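Local coordinates for protein protease 2A (Rhinovirus C, PDB 5X45) that is probably a chymotrypsin-like cysteine protease that cleaves the viral polyprotein and carries a bound zinc ion, at residues A[62-67]-A[101-106]; A[18-23]-A[34-39]; A[77-82]-A[95-100]; A[8-13]-A[40-45]. All blocks are in the same frame, centred on the assembly; numbering follows the deposited sequence.

Interaction 1 (A[62-67]-A[101-106]); sequences SRSKDR and HCEPGD
S64 turns its OG into the crowded position between its backbone N and carbonyl carbon (chi1 57°), while D106 holds its carboxylate anti to its own carbonyl carbon (chi1 -69°), so that hydroxyl and carboxylate meet. S64 OG donates to the syn lone pair of D106 OD2 at 2.9 Å. The backbone N of S64 reaches D106 OD1 at 3.0 Å, from above the carboxylate plane. From its own segment, E103 N adds a bond of 2.9 Å to D106 OD2, so this oxygen accepts twice and the buried carboxylate is fixed in rotation. A water extends the link, accepting from R63 N and donating to D106 O. R63 is bent at chi3, and its NE makes a weak bond to G105 O (3.3 Å). On the other flank K65, bent at chi2, lays CE over the centre of the H101 ring as a CH-pi contact, 3.8 Å from the centroid, with S62 OG and S64 CB at the ring edge. H101 O takes a bond from Y60 OH. E103 to D106 form a type II beta turn with G105 in its third position. This PGD turn lies just before the cysteine of the PGDCGG motif, which, as in other enteroviral 2A proteases, probably carries the nucleophile, and the 62-67 hairpin turn, closed by a G1 beta bulge, contacts it through R63 and S64.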
loop_
_atom_site.group_PDB
_atom_site.type_symbol
_atom_site.label_atom_id
_atom_site.label_comp_id
_atom_site.label_asym_id
_atom_site.label_seq_id
_atom_site.Cartn_x
_atom_site.Cartn_y
_atom_site.Cartn_z
ATOM N N SER A 62 5.000 -8.327 -6.312
ATOM C CA SER A 62 3.784 -8.936 -6.844
ATOM C C SER A 62 3.623 -10.335 -6.276
ATOM O O SER A 62 4.418 -11.222 -6.612
ATOM C CB SER A 62 3.833 -9.006 -8.374
ATOM O OG SER A 62 2.785 -9.822 -8.886
ATOM N N ARG A 63 2.602 -10.553 -5.443
ATOM C CA ARG A 63 2.446 -11.867 -4.812
ATOM C C ARG A 63 2.076 -12.926 -5.843
ATOM O O ARG A 63 2.607 -14.035 -5.806
ATOM C CB ARG A 63 1.402 -11.860 -3.690
ATOM C CG ARG A 63 1.472 -13.138 -2.858
ATOM C CD ARG A 63 0.445 -13.192 -1.755
ATOM N NE ARG A 63 -0.841 -13.683 -2.248
ATOM C CZ ARG A 63 -1.304 -14.915 -2.045
ATOM N NH1 ARG A 63 -0.588 -15.791 -1.353
ATOM N NH2 ARG A 63 -2.484 -15.272 -2.533
ATOM N N SER A 64 1.191 -12.567 -6.771
ATOM C CA SER A 64 0.716 -13.486 -7.799
ATOM C C SER A 64 1.831 -13.989 -8.711
ATOM O O SER A 64 1.777 -15.127 -9.176
ATOM C CB SER A 64 -0.370 -12.822 -8.644
ATOM O OG SER A 64 0.104 -11.629 -9.237
ATOM N N LYS A 65 2.831 -13.144 -8.973
ATOM C CA LYS A 65 3.990 -13.535 -9.785
ATOM C C LYS A 65 5.173 -13.959 -8.921
ATOM O O LYS A 65 6.159 -14.483 -9.436
ATOM C CB LYS A 65 4.412 -12.390 -10.712
ATOM C CG LYS A 65 3.348 -12.011 -11.718
ATOM C CD LYS A 65 3.065 -13.162 -12.645
ATOM C CE LYS A 65 2.142 -12.747 -13.773
ATOM N NZ LYS A 65 1.766 -13.928 -14.602
ATOM N N ASP A 66 5.048 -13.732 -7.612
ATOM C CA ASP A 66 6.098 -13.971 -6.612
ATOM C C ASP A 66 7.471 -13.409 -7.013
ATOM O O ASP A 66 8.482 -14.109 -6.963
ATOM C CB ASP A 66 6.219 -15.467 -6.312
ATOM C CG ASP A 66 6.877 -15.743 -4.959
ATOM O OD1 ASP A 66 6.775 -14.875 -4.060
ATOM O OD2 ASP A 66 7.500 -16.821 -4.795
ATOM N N ARG A 67 7.497 -12.140 -7.403
ATOM C CA ARG A 67 8.747 -11.451 -7.709
ATOM C C ARG A 67 8.562 -9.948 -7.632
ATOM O O ARG A 67 7.443 -9.452 -7.582
ATOM C CB ARG A 67 9.263 -11.839 -9.097
ATOM C CG ARG A 67 8.238 -11.648 -10.206
ATOM C CD ARG A 67 8.894 -11.497 -11.562
ATOM N NE ARG A 67 9.539 -10.197 -11.703
ATOM C CZ ARG A 67 9.933 -9.679 -12.862
ATOM N NH1 ARG A 67 9.745 -10.346 -13.993
ATOM N NH2 ARG A 67 10.507 -8.485 -12.895
ATOM N N HIS A 101 1.427 -5.718 -13.505
ATOM C CA HIS A 101 0.496 -6.796 -13.249
ATOM C C HIS A 101 -0.101 -6.736 -11.841
ATOM O O HIS A 101 0.606 -6.486 -10.855
ATOM C CB HIS A 101 1.173 -8.141 -13.444
ATOM C CG HIS A 101 0.299 -9.291 -13.079
ATOM N ND1 HIS A 101 -0.703 -9.756 -13.906
ATOM C CD2 HIS A 101 0.247 -10.050 -11.959
ATOM C CE1 HIS A 101 -1.315 -10.769 -13.321
ATOM N NE2 HIS A 101 -0.760 -10.967 -12.140
ATOM N N CYS A 102 -1.409 -6.959 -11.755
ATOM C CA CYS A 102 -2.078 -7.009 -10.463
ATOM C C CYS A 102 -3.301 -7.919 -10.512
ATOM O O CYS A 102 -4.119 -7.833 -11.422
ATOM C CB CYS A 102 -2.475 -5.603 -10.017
ATOM S SG CYS A 102 -3.190 -5.507 -8.366
ATOM N N GLU A 103 -3.414 -8.796 -9.523
ATOM C CA GLU A 103 -4.548 -9.706 -9.413
ATOM C C GLU A 103 -5.160 -9.583 -8.027
ATOM O O GLU A 103 -4.513 -9.074 -7.113
ATOM C CB GLU A 103 -4.115 -11.151 -9.641
ATOM C CG GLU A 103 -3.746 -11.509 -11.046
ATOM C CD GLU A 103 -3.256 -12.939 -11.123
ATOM O OE1 GLU A 103 -3.555 -13.711 -10.184
ATOM O OE2 GLU A 103 -2.582 -13.298 -12.114
ATOM N N PRO A 104 -6.400 -10.070 -7.858
ATOM C CA PRO A 104 -6.930 -10.191 -6.497
ATOM C C PRO A 104 -5.978 -10.986 -5.606
ATOM O O PRO A 104 -5.513 -12.051 -6.004
ATOM C CB PRO A 104 -8.255 -10.933 -6.704
ATOM C CG PRO A 104 -8.687 -10.524 -8.076
ATOM C CD PRO A 104 -7.421 -10.374 -8.880
ATOM N N GLY A 105 -5.675 -10.460 -4.425
ATOM C CA GLY A 105 -4.762 -11.136 -3.522
ATOM C C GLY A 105 -3.398 -10.475 -3.430
ATOM O O GLY A 105 -2.575 -10.858 -2.600
ATOM N N ASP A 106 -3.149 -9.496 -4.292
ATOM C CA ASP A 106 -1.854 -8.819 -4.317
ATOM C C ASP A 106 -1.818 -7.615 -3.365
ATOM O O ASP A 106 -0.766 -7.001 -3.177
ATOM C CB ASP A 106 -1.502 -8.375 -5.748
ATOM C CG ASP A 106 -1.212 -9.553 -6.686
ATOM O OD1 ASP A 106 -1.086 -10.702 -6.203
ATOM O OD2 ASP A 106 -1.116 -9.328 -7.915
HETATM O O HOH W 1 1.638 -8.354 -4.172
#

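Interaction 2 (A[18-23]-A[34-39]); sequences CAHLTN and TADLQV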
loop_
_atom_site.group_PDB
_atom_site.type_symbol
_atom_site.label_atom_id
_atom_site.label_comp_id
_atom_site.label_asym_id
_atom_site.label_seq_id
_atom_site.Cartn_x
_atom_site.Cartn_y
_atom_site.Cartn_z
ATOM N N CYS A 18 -3.449 -3.031 5.019
ATOM C CA CYS A 18 -4.620 -2.723 4.273
ATOM C C CYS A 18 -5.769 -3.043 5.179
ATOM O O CYS A 18 -5.796 -4.075 5.772
ATOM C CB CYS A 18 -4.655 -3.565 3.017
ATOM S SG CYS A 18 -3.667 -2.913 1.689
ATOM N N ALA A 19 -6.711 -2.139 5.313
ATOM C CA ALA A 19 -7.736 -2.272 6.313
ATOM C C ALA A 19 -8.625 -3.505 6.190
ATOM O O ALA A 19 -9.025 -4.059 7.179
ATOM C CB ALA A 19 -8.547 -1.008 6.425
ATOM N N HIS A 20 -8.915 -3.933 4.983
ATOM C CA HIS A 20 -9.769 -5.061 4.792
ATOM C C HIS A 20 -9.130 -6.388 5.141
ATOM O O HIS A 20 -9.784 -7.401 5.157
ATOM C CB HIS A 20 -10.303 -5.061 3.404
ATOM C CG HIS A 20 -9.316 -5.498 2.404
ATOM N ND1 HIS A 20 -8.381 -4.648 1.877
ATOM C CD2 HIS A 20 -9.108 -6.698 1.831
ATOM C CE1 HIS A 20 -7.632 -5.308 1.024
ATOM N NE2 HIS A 20 -8.056 -6.551 0.973
ATOM N N LEU A 21 -7.861 -6.354 5.478
ATOM C CA LEU A 21 -7.113 -7.533 5.790
ATOM C C LEU A 21 -6.890 -7.643 7.266
ATOM O O LEU A 21 -6.207 -8.517 7.718
ATOM C CB LEU A 21 -5.766 -7.455 5.105
ATOM C CG LEU A 21 -5.498 -8.283 3.875
ATOM C CD1 LEU A 21 -6.742 -8.838 3.240
ATOM C CD2 LEU A 21 -4.788 -7.415 2.888
ATOM N N THR A 22 -7.447 -6.729 8.020
ATOM C CA THR A 22 -7.260 -6.723 9.440
ATOM C C THR A 22 -8.480 -6.202 10.140
ATOM O O THR A 22 -9.533 -6.120 9.575
ATOM C CB THR A 22 -6.001 -5.952 9.802
ATOM O OG1 THR A 22 -5.747 -6.081 11.188
ATOM C CG2 THR A 22 -6.141 -4.550 9.458
ATOM N N ASN A 23 -8.334 -5.888 11.399
ATOM C CA ASN A 23 -9.442 -5.351 12.169
ATOM C C ASN A 23 -8.925 -4.352 13.182
ATOM O O ASN A 23 -7.767 -4.429 13.599
ATOM C CB ASN A 23 -10.214 -6.476 12.872
ATOM C CG ASN A 23 -11.071 -7.289 11.913
ATOM O OD1 ASN A 23 -10.751 -8.438 11.607
ATOM N ND2 ASN A 23 -12.172 -6.701 11.446
ATOM N N THR A 34 -11.073 5.338 3.281
ATOM C CA THR A 34 -10.938 6.071 2.026
ATOM C C THR A 34 -9.523 5.905 1.475
ATOM O O THR A 34 -9.206 6.367 0.375
ATOM C CB THR A 34 -11.270 7.570 2.196
ATOM O OG1 THR A 34 -10.612 8.082 3.365
ATOM C CG2 THR A 34 -12.770 7.762 2.342
ATOM N N ALA A 35 -8.669 5.254 2.258
ATOM C CA ALA A 35 -7.336 4.895 1.804
ATOM C C ALA A 35 -7.087 3.400 1.993
ATOM O O ALA A 35 -5.967 2.927 1.773
ATOM C CB ALA A 35 -6.289 5.706 2.552
ATOM N N ASP A 36 -8.130 2.676 2.417
ATOM C CA ASP A 36 -8.039 1.247 2.737
ATOM C C ASP A 36 -6.822 0.982 3.630
ATOM O O ASP A 36 -6.040 0.050 3.401
ATOM C CB ASP A 36 -7.973 0.407 1.455
ATOM C CG ASP A 36 -8.112 -1.081 1.726
ATOM O OD1 ASP A 36 -8.686 -1.430 2.779
ATOM O OD2 ASP A 36 -7.641 -1.897 0.899
ATOM N N LEU A 37 -6.683 1.795 4.669
ATOM C CA LEU A 37 -5.462 1.803 5.468
ATOM C C LEU A 37 -5.741 1.750 6.949
ATOM O O LEU A 37 -6.577 2.495 7.464
ATOM C CB LEU A 37 -4.642 3.056 5.169
ATOM C CG LEU A 37 -3.313 3.169 5.908
ATOM C CD1 LEU A 37 -2.311 2.119 5.405
ATOM C CD2 LEU A 37 -2.752 4.570 5.769
ATOM N N GLN A 38 -5.031 0.868 7.637
ATOM C CA GLN A 38 -5.074 0.826 9.089
ATOM C C GLN A 38 -3.663 0.929 9.627
ATOM O O GLN A 38 -2.757 0.278 9.113
ATOM C CB GLN A 38 -5.738 -0.451 9.595
ATOM C CG GLN A 38 -5.575 -0.626 11.102
ATOM C CD GLN A 38 -6.440 -1.722 11.693
ATOM O OE1 GLN A 38 -7.516 -2.042 11.177
ATOM N NE2 GLN A 38 -5.953 -2.333 12.765
ATOM N N VAL A 39 -3.457 1.779 10.625
ATOM C CA VAL A 39 -2.136 1.874 11.224
ATOM C C VAL A 39 -2.207 1.561 12.713
ATOM O O VAL A 39 -3.028 2.125 13.439
ATOM C CB VAL A 39 -1.506 3.255 11.035
ATOM C CG1 VAL A 39 -0.055 3.226 11.519
ATOM C CG2 VAL A 39 -1.573 3.668 9.579
#
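Backbone bonding between segments 18-23 and 34-39 is slight. C18 and L37 form an antiparallel, non-hydrogen-bonded pair whose side chains diverge, and just beyond it A19 N donates to D36 O at 3.0 Å, approaching from above the carbonyl plane. C18 CA adds a CA-H...O contact to the same oxygen. D36 and L37 make a G1 beta bulge against strand 28-32, and the end of the D36 side chain reaches the short 3-10 turn at 19-21.

The side-chain polar contacts centre on D36 and Q38. D36 CG lies anti to its backbone N (chi1 -170°), whereas H20 CG takes the crowded position between N and the carbonyl carbon (chi1 76°); ring and carboxylate end up nearly coplanar, 25° apart. H20 ND1 faces both oxygens through weak bonds, 3.0 Å to D36 OD2 and 3.4 Å to D36 OD1, and H20 N reaches D36 OD1 weakly as well. The carboxylate has its stronger partner in Y87 OH, bonded to OD1, while Y86 stacks on the imidazole. Such a histidine-aspartate pair, where strand 14-18 ends and strand 37-41 begins in the N-terminal sheet of a chymotrypsin-like protease, is consistent with two members of the catalytic triad. Farther along, the extended Q38 side chain donates from NE2 to N23 O at 2.9 Å, the acceptor lying in its amide plane; D40 OD1 accepts from the same nitrogen.

The remaining contacts are van der Waals. A19 CB lies 3.7 Å from D36 OD1 and 4.3 Å from Q38 CB, and T22 CG2 rests 3.3 Å from Q38 OE1.

Interaction 3 (A[77-82]-A[95-100]); sequences DWYEIQ and LLIGEG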
loop_
_atom_site.group_PDB
_atom_site.type_symbol
_atom_site.label_atom_id
_atom_site.label_comp_id
_atom_site.label_asym_id
_atom_site.label_seq_id
_atom_site.Cartn_x
_atom_site.Cartn_y
_atom_site.Cartn_z
ATOM N N ASP A 77 -5.105 12.321 -6.979
ATOM C CA ASP A 77 -5.726 12.754 -5.733
ATOM C C ASP A 77 -6.813 11.775 -5.299
ATOM O O ASP A 77 -6.925 11.447 -4.125
ATOM C CB ASP A 77 -6.312 14.157 -5.879
ATOM C CG ASP A 77 -5.272 15.251 -5.666
ATOM O OD1 ASP A 77 -4.115 14.921 -5.317
ATOM O OD2 ASP A 77 -5.612 16.444 -5.844
ATOM N N TRP A 78 -7.592 11.283 -6.253
ATOM C CA TRP A 78 -8.565 10.254 -5.944
ATOM C C TRP A 78 -8.807 9.355 -7.133
ATOM O O TRP A 78 -8.510 9.725 -8.265
ATOM C CB TRP A 78 -9.884 10.874 -5.449
ATOM C CG TRP A 78 -10.544 11.877 -6.375
ATOM C CD1 TRP A 78 -10.383 13.223 -6.355
ATOM C CD2 TRP A 78 -11.486 11.600 -7.423
ATOM N NE1 TRP A 78 -11.146 13.810 -7.332
ATOM C CE2 TRP A 78 -11.842 12.839 -7.999
ATOM C CE3 TRP A 78 -12.053 10.428 -7.939
ATOM C CZ2 TRP A 78 -12.742 12.945 -9.063
ATOM C CZ3 TRP A 78 -12.945 10.532 -8.995
ATOM C CH2 TRP A 78 -13.280 11.785 -9.549
ATOM N N TYR A 79 -9.367 8.179 -6.866
ATOM C CA TYR A 79 -9.493 7.138 -7.873
ATOM C C TYR A 79 -10.686 6.245 -7.577
ATOM O O TYR A 79 -10.944 5.922 -6.415
ATOM C CB TYR A 79 -8.199 6.316 -7.888
ATOM C CG TYR A 79 -7.912 5.489 -9.115
ATOM C CD1 TYR A 79 -7.536 6.087 -10.313
ATOM C CD2 TYR A 79 -7.955 4.097 -9.060
ATOM C CE1 TYR A 79 -7.251 5.322 -11.436
ATOM C CE2 TYR A 79 -7.665 3.324 -10.169
ATOM C CZ TYR A 79 -7.315 3.941 -11.353
ATOM O OH TYR A 79 -7.028 3.176 -12.459
ATOM N N GLU A 80 -11.408 5.845 -8.624
ATOM C CA GLU A 80 -12.559 4.949 -8.475
ATOM C C GLU A 80 -12.102 3.494 -8.410
ATOM O O GLU A 80 -11.540 2.967 -9.372
ATOM C CB GLU A 80 -13.544 5.130 -9.630
ATOM C CG GLU A 80 -14.839 4.333 -9.505
ATOM C CD GLU A 80 -15.997 4.957 -10.285
ATOM O OE1 GLU A 80 -16.618 4.240 -11.096
ATOM O OE2 GLU A 80 -16.294 6.156 -10.095
ATOM N N ILE A 81 -12.341 2.853 -7.271
ATOM C CA ILE A 81 -12.048 1.435 -7.120
ATOM C C ILE A 81 -13.294 0.626 -7.443
ATOM O O ILE A 81 -14.371 0.884 -6.886
ATOM C CB ILE A 81 -11.579 1.079 -5.697
ATOM C CG1 ILE A 81 -10.511 2.058 -5.198
ATOM C CG2 ILE A 81 -11.085 -0.366 -5.652
ATOM C CD1 ILE A 81 -9.257 2.085 -6.028
ATOM N N GLN A 82 -13.167 -0.349 -8.335
ATOM C CA GLN A 82 -14.340 -1.130 -8.697
ATOM C C GLN A 82 -14.722 -2.085 -7.574
ATOM O O GLN A 82 -13.883 -2.454 -6.739
ATOM C CB GLN A 82 -14.090 -1.894 -9.992
ATOM C CG GLN A 82 -13.822 -0.971 -11.157
ATOM C CD GLN A 82 -14.893 0.101 -11.297
ATOM O OE1 GLN A 82 -16.093 -0.174 -11.185
ATOM N NE2 GLN A 82 -14.459 1.337 -11.512
ATOM N N LEU A 95 -3.514 8.121 -4.470
ATOM C CA LEU A 95 -3.039 6.923 -5.130
ATOM C C LEU A 95 -1.857 7.183 -6.043
ATOM O O LEU A 95 -1.738 8.245 -6.661
ATOM C CB LEU A 95 -4.169 6.264 -5.920
ATOM C CG LEU A 95 -5.153 5.651 -4.928
ATOM C CD1 LEU A 95 -6.430 6.467 -4.883
ATOM C CD2 LEU A 95 -5.412 4.174 -5.207
ATOM N N LEU A 96 -0.990 6.182 -6.115
ATOM C CA LEU A 96 0.020 6.100 -7.152
ATOM C C LEU A 96 -0.418 5.051 -8.163
ATOM O O LEU A 96 -0.794 3.945 -7.784
ATOM C CB LEU A 96 1.375 5.754 -6.549
ATOM C CG LEU A 96 1.871 6.777 -5.529
ATOM C CD1 LEU A 96 2.815 6.110 -4.543
ATOM C CD2 LEU A 96 2.549 7.939 -6.242
ATOM N N ILE A 97 -0.453 5.413 -9.439
ATOM C CA ILE A 97 -0.883 4.452 -10.450
ATOM C C ILE A 97 0.202 4.193 -11.481
ATOM O O ILE A 97 0.723 5.131 -12.086
ATOM C CB ILE A 97 -2.142 4.913 -11.204
ATOM C CG1 ILE A 97 -3.207 5.456 -10.244
ATOM C CG2 ILE A 97 -2.670 3.776 -12.074
ATOM C CD1 ILE A 97 -4.027 4.402 -9.571
ATOM N N GLY A 98 0.523 2.920 -11.689
ATOM C CA GLY A 98 1.532 2.556 -12.661
ATOM C C GLY A 98 1.089 1.375 -13.497
ATOM O O GLY A 98 0.163 0.657 -13.131
ATOM N N GLU A 99 1.769 1.160 -14.619
ATOM C CA GLU A 99 1.519 -0.021 -15.420
ATOM C C GLU A 99 2.233 -1.181 -14.761
ATOM O O GLU A 99 3.389 -1.075 -14.362
ATOM C CB GLU A 99 1.983 0.138 -16.877
ATOM C CG GLU A 99 2.146 1.573 -17.383
ATOM C CD GLU A 99 2.729 1.626 -18.794
ATOM O OE1 GLU A 99 3.819 2.209 -18.995
ATOM O OE2 GLU A 99 2.095 1.048 -19.705
ATOM N N GLY A 100 1.531 -2.297 -14.647
ATOM C CA GLY A 100 2.075 -3.453 -13.974
ATOM C C GLY A 100 1.003 -4.481 -13.722
ATOM O O GLY A 100 -0.182 -4.174 -13.760
#
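The tip of I97 is the bump and the flat phenol of Y79 the surface that receives it. I97 CD1 sits over the centre of the Y79 ring, 3.6 Å from the centroid and 6° off the ring normal, a CH-pi contact in which the methyl is about equally far from all six ring carbons. The two side chains meet tip to tip: Y79 sends its ring out with CG anti to the backbone N (chi1 -161°), and I97 holds CG1 anti to its carbonyl carbon. Two residues earlier in its strand, L95 puts CD1 against the root of the same tyrosine, 3.5 Å from Y79 CB. I81 CD1 stands at the edge of the Y79 ring, in its plane, and is loosely in contact with L95 CD2 at 4.5 Å, so L95 nestles between the tyrosine stem and the isoleucine tip. The contact between the segments is wholly apolar. Strand 78-81 pairs with 90-93 and crosses 95-98 at 68°, with the axes 7.9 Å apart, while A130 of the neighbouring strand 129-133 touches both L95 and I97. This is a two-stranded beta hairpin laid obliquely over one strand of the six-stranded C-terminal barrel of the chymotrypsin-like fold.

Interaction 4 (A[8-13]-A[40-45]); sequences FVHTRD and DSTNVP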
loop_
_atom_site.group_PDB
_atom_site.type_symbol
_atom_site.label_atom_id
_atom_site.label_comp_id
_atom_site.label_asym_id
_atom_site.label_seq_id
_atom_site.Cartn_x
_atom_site.Cartn_y
_atom_site.Cartn_z
ATOM N N PHE A 8 2.782 -6.047 4.483
ATOM C CA PHE A 8 2.505 -4.997 5.447
ATOM C C PHE A 8 3.773 -4.173 5.582
ATOM O O PHE A 8 4.830 -4.597 5.134
ATOM C CB PHE A 8 2.072 -5.570 6.811
ATOM C CG PHE A 8 3.078 -6.517 7.426
ATOM C CD1 PHE A 8 4.148 -6.033 8.173
ATOM C CD2 PHE A 8 2.951 -7.896 7.262
ATOM C CE1 PHE A 8 5.086 -6.912 8.734
ATOM C CE2 PHE A 8 3.881 -8.783 7.829
ATOM C CZ PHE A 8 4.946 -8.293 8.556
ATOM N N VAL A 9 3.665 -3.006 6.206
ATOM C CA VAL A 9 4.828 -2.169 6.453
ATOM C C VAL A 9 5.066 -2.027 7.944
ATOM O O VAL A 9 4.176 -1.622 8.682
ATOM C CB VAL A 9 4.663 -0.782 5.817
ATOM C CG1 VAL A 9 5.904 0.058 6.038
ATOM C CG2 VAL A 9 4.343 -0.922 4.334
ATOM N N HIS A 10 6.276 -2.351 8.383
ATOM C CA HIS A 10 6.596 -2.366 9.804
ATOM C C HIS A 10 7.758 -1.427 10.114
ATOM O O HIS A 10 8.922 -1.773 9.919
ATOM C CB HIS A 10 6.921 -3.796 10.239
ATOM C CG HIS A 10 7.104 -3.953 11.717
ATOM N ND1 HIS A 10 7.556 -5.128 12.283
ATOM C CD2 HIS A 10 6.893 -3.097 12.737
ATOM C CE1 HIS A 10 7.618 -4.983 13.595
ATOM N NE2 HIS A 10 7.222 -3.763 13.900
ATOM N N THR A 11 7.438 -0.235 10.602
ATOM C CA THR A 11 8.464 0.757 10.915
ATOM C C THR A 11 8.929 0.612 12.358
ATOM O O THR A 11 8.528 -0.337 13.040
ATOM C CB THR A 11 7.950 2.188 10.685
ATOM O OG1 THR A 11 6.902 2.476 11.621
ATOM C CG2 THR A 11 7.437 2.355 9.254
ATOM N N ARG A 12 9.747 1.559 12.827
ATOM C CA ARG A 12 10.272 1.508 14.197
ATOM C C ARG A 12 9.159 1.500 15.237
ATOM O O ARG A 12 9.273 0.875 16.297
ATOM C CB ARG A 12 11.181 2.698 14.499
ATOM C CG ARG A 12 11.950 2.506 15.801
ATOM C CD ARG A 12 12.259 3.817 16.521
ATOM N NE ARG A 12 13.580 4.370 16.227
ATOM C CZ ARG A 12 13.853 5.674 16.205
ATOM N NH1 ARG A 12 15.081 6.092 15.927
ATOM N NH2 ARG A 12 12.898 6.561 16.467
ATOM N N ASP A 13 8.087 2.218 14.936
ATOM C CA ASP A 13 7.029 2.422 15.912
ATOM C C ASP A 13 5.626 2.004 15.451
ATOM O O ASP A 13 4.704 1.963 16.262
ATOM C CB ASP A 13 7.042 3.884 16.376
ATOM C CG ASP A 13 7.083 4.873 15.221
ATOM O OD1 ASP A 13 6.745 4.491 14.079
ATOM O OD2 ASP A 13 7.467 6.038 15.466
ATOM N N ASP A 40 -1.336 0.656 13.158
ATOM C CA ASP A 40 -1.271 0.267 14.560
ATOM C C ASP A 40 0.080 0.637 15.138
ATOM O O ASP A 40 1.096 0.553 14.459
ATOM C CB ASP A 40 -1.528 -1.237 14.728
ATOM C CG ASP A 40 -2.980 -1.626 14.437
ATOM O OD1 ASP A 40 -3.656 -0.909 13.672
ATOM O OD2 ASP A 40 -3.453 -2.644 14.988
ATOM N N SER A 41 0.088 1.077 16.389
ATOM C CA SER A 41 1.342 1.285 17.092
ATOM C C SER A 41 1.930 -0.066 17.483
ATOM O O SER A 41 1.210 -1.061 17.568
ATOM C CB SER A 41 1.131 2.140 18.328
ATOM O OG SER A 41 0.309 1.445 19.240
ATOM N N THR A 42 3.237 -0.112 17.697
ATOM C CA THR A 42 3.863 -1.349 18.133
ATOM C C THR A 42 5.078 -1.129 19.025
ATOM O O THR A 42 5.858 -0.196 18.842
ATOM C CB THR A 42 4.252 -2.232 16.924
ATOM O OG1 THR A 42 4.786 -3.477 17.401
ATOM C CG2 THR A 42 5.289 -1.537 16.044
ATOM N N ASN A 43 5.205 -2.015 20.003
ATOM C CA ASN A 43 6.295 -1.991 20.960
ATOM C C ASN A 43 7.574 -2.574 20.362
ATOM O O ASN A 43 8.673 -2.281 20.834
ATOM C CB ASN A 43 5.889 -2.727 22.230
ATOM C CG ASN A 43 5.211 -1.806 23.226
ATOM O OD1 ASN A 43 5.361 -0.584 23.151
ATOM N ND2 ASN A 43 4.449 -2.380 24.151
ATOM N N VAL A 44 7.421 -3.454 19.371
ATOM C CA VAL A 44 8.580 -4.078 18.724
ATOM C C VAL A 44 8.903 -3.308 17.428
ATOM O O VAL A 44 8.037 -3.094 16.574
ATOM C CB VAL A 44 8.354 -5.608 18.466
ATOM C CG1 VAL A 44 7.236 -6.108 19.372
ATOM C CG2 VAL A 44 7.963 -5.921 17.042
ATOM N N PRO A 45 10.129 -2.773 17.343
ATOM C CA PRO A 45 10.605 -2.005 16.182
ATOM C C PRO A 45 10.691 -2.820 14.882
ATOM O O PRO A 45 11.076 -3.990 14.903
ATOM C CB PRO A 45 12.000 -1.542 16.621
ATOM C CG PRO A 45 11.943 -1.532 18.116
ATOM C CD PRO A 45 11.078 -2.710 18.468
#
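D40 begins the segment still in strand 37-41, its carboxylate directed to Q38 NE2 and T25 OG1 rather than across the contact. Next, S41 brings its CA to 3.5 Å from D13 O as a CA-H...O contact. That carbonyl is shared with T42, whose backbone N donates to D13 O at 2.9 Å. T42 carries CG2 in the crowded position between N and the carbonyl carbon, which sets this methyl 3.6 Å from D13 O and at the edge of the H10 ring. Its OG1, anti to the backbone N (chi1 -176°), accepts from V44 N at 3.3 Å, an ST turn, after which the chain runs back along segment 8-13. Here, at the rim of the four-stranded N-terminal sheet, the chain after 37-41 meets D13, just before strand 14-18, and H10 of the outer strand 9-10. V44 then offers its carbonyl: H10 NE2 donates to V44 O at 2.9 Å, with the oxygen near the imidazole plane but the donor 34° above the carbonyl plane. V44 CG2 meets the same ring at its edge, 3.6 Å from H10 CE1. P45 ends the segment with its CA 3.2 Å from R12 O, a second CA-H...O contact, and its CB beside the aliphatic CG of R12.

Interactions 2 and 4 share strand 37-41 and the N-terminal sheet, 2 nested within the loop closed by 4. Interaction 2 is buried, with a carboxylate-imidazole pair and a glutamine amide reaching a backbone carbonyl; interaction 4 lies at the surface and relies on backbone carbonyls as acceptors. Interactions 1 and 3 belong to the other half of the molecule: 3 is nested inside the loop that 1 closes, and segment 95-100 runs directly into 101-106. Interaction 3 is buried and apolar, whereas interaction 1 is partly buried and draws polar groups round one aspartate. The centres of interactions 3 and 4, about 26 Å apart, lie on opposite sides of the chain's centre.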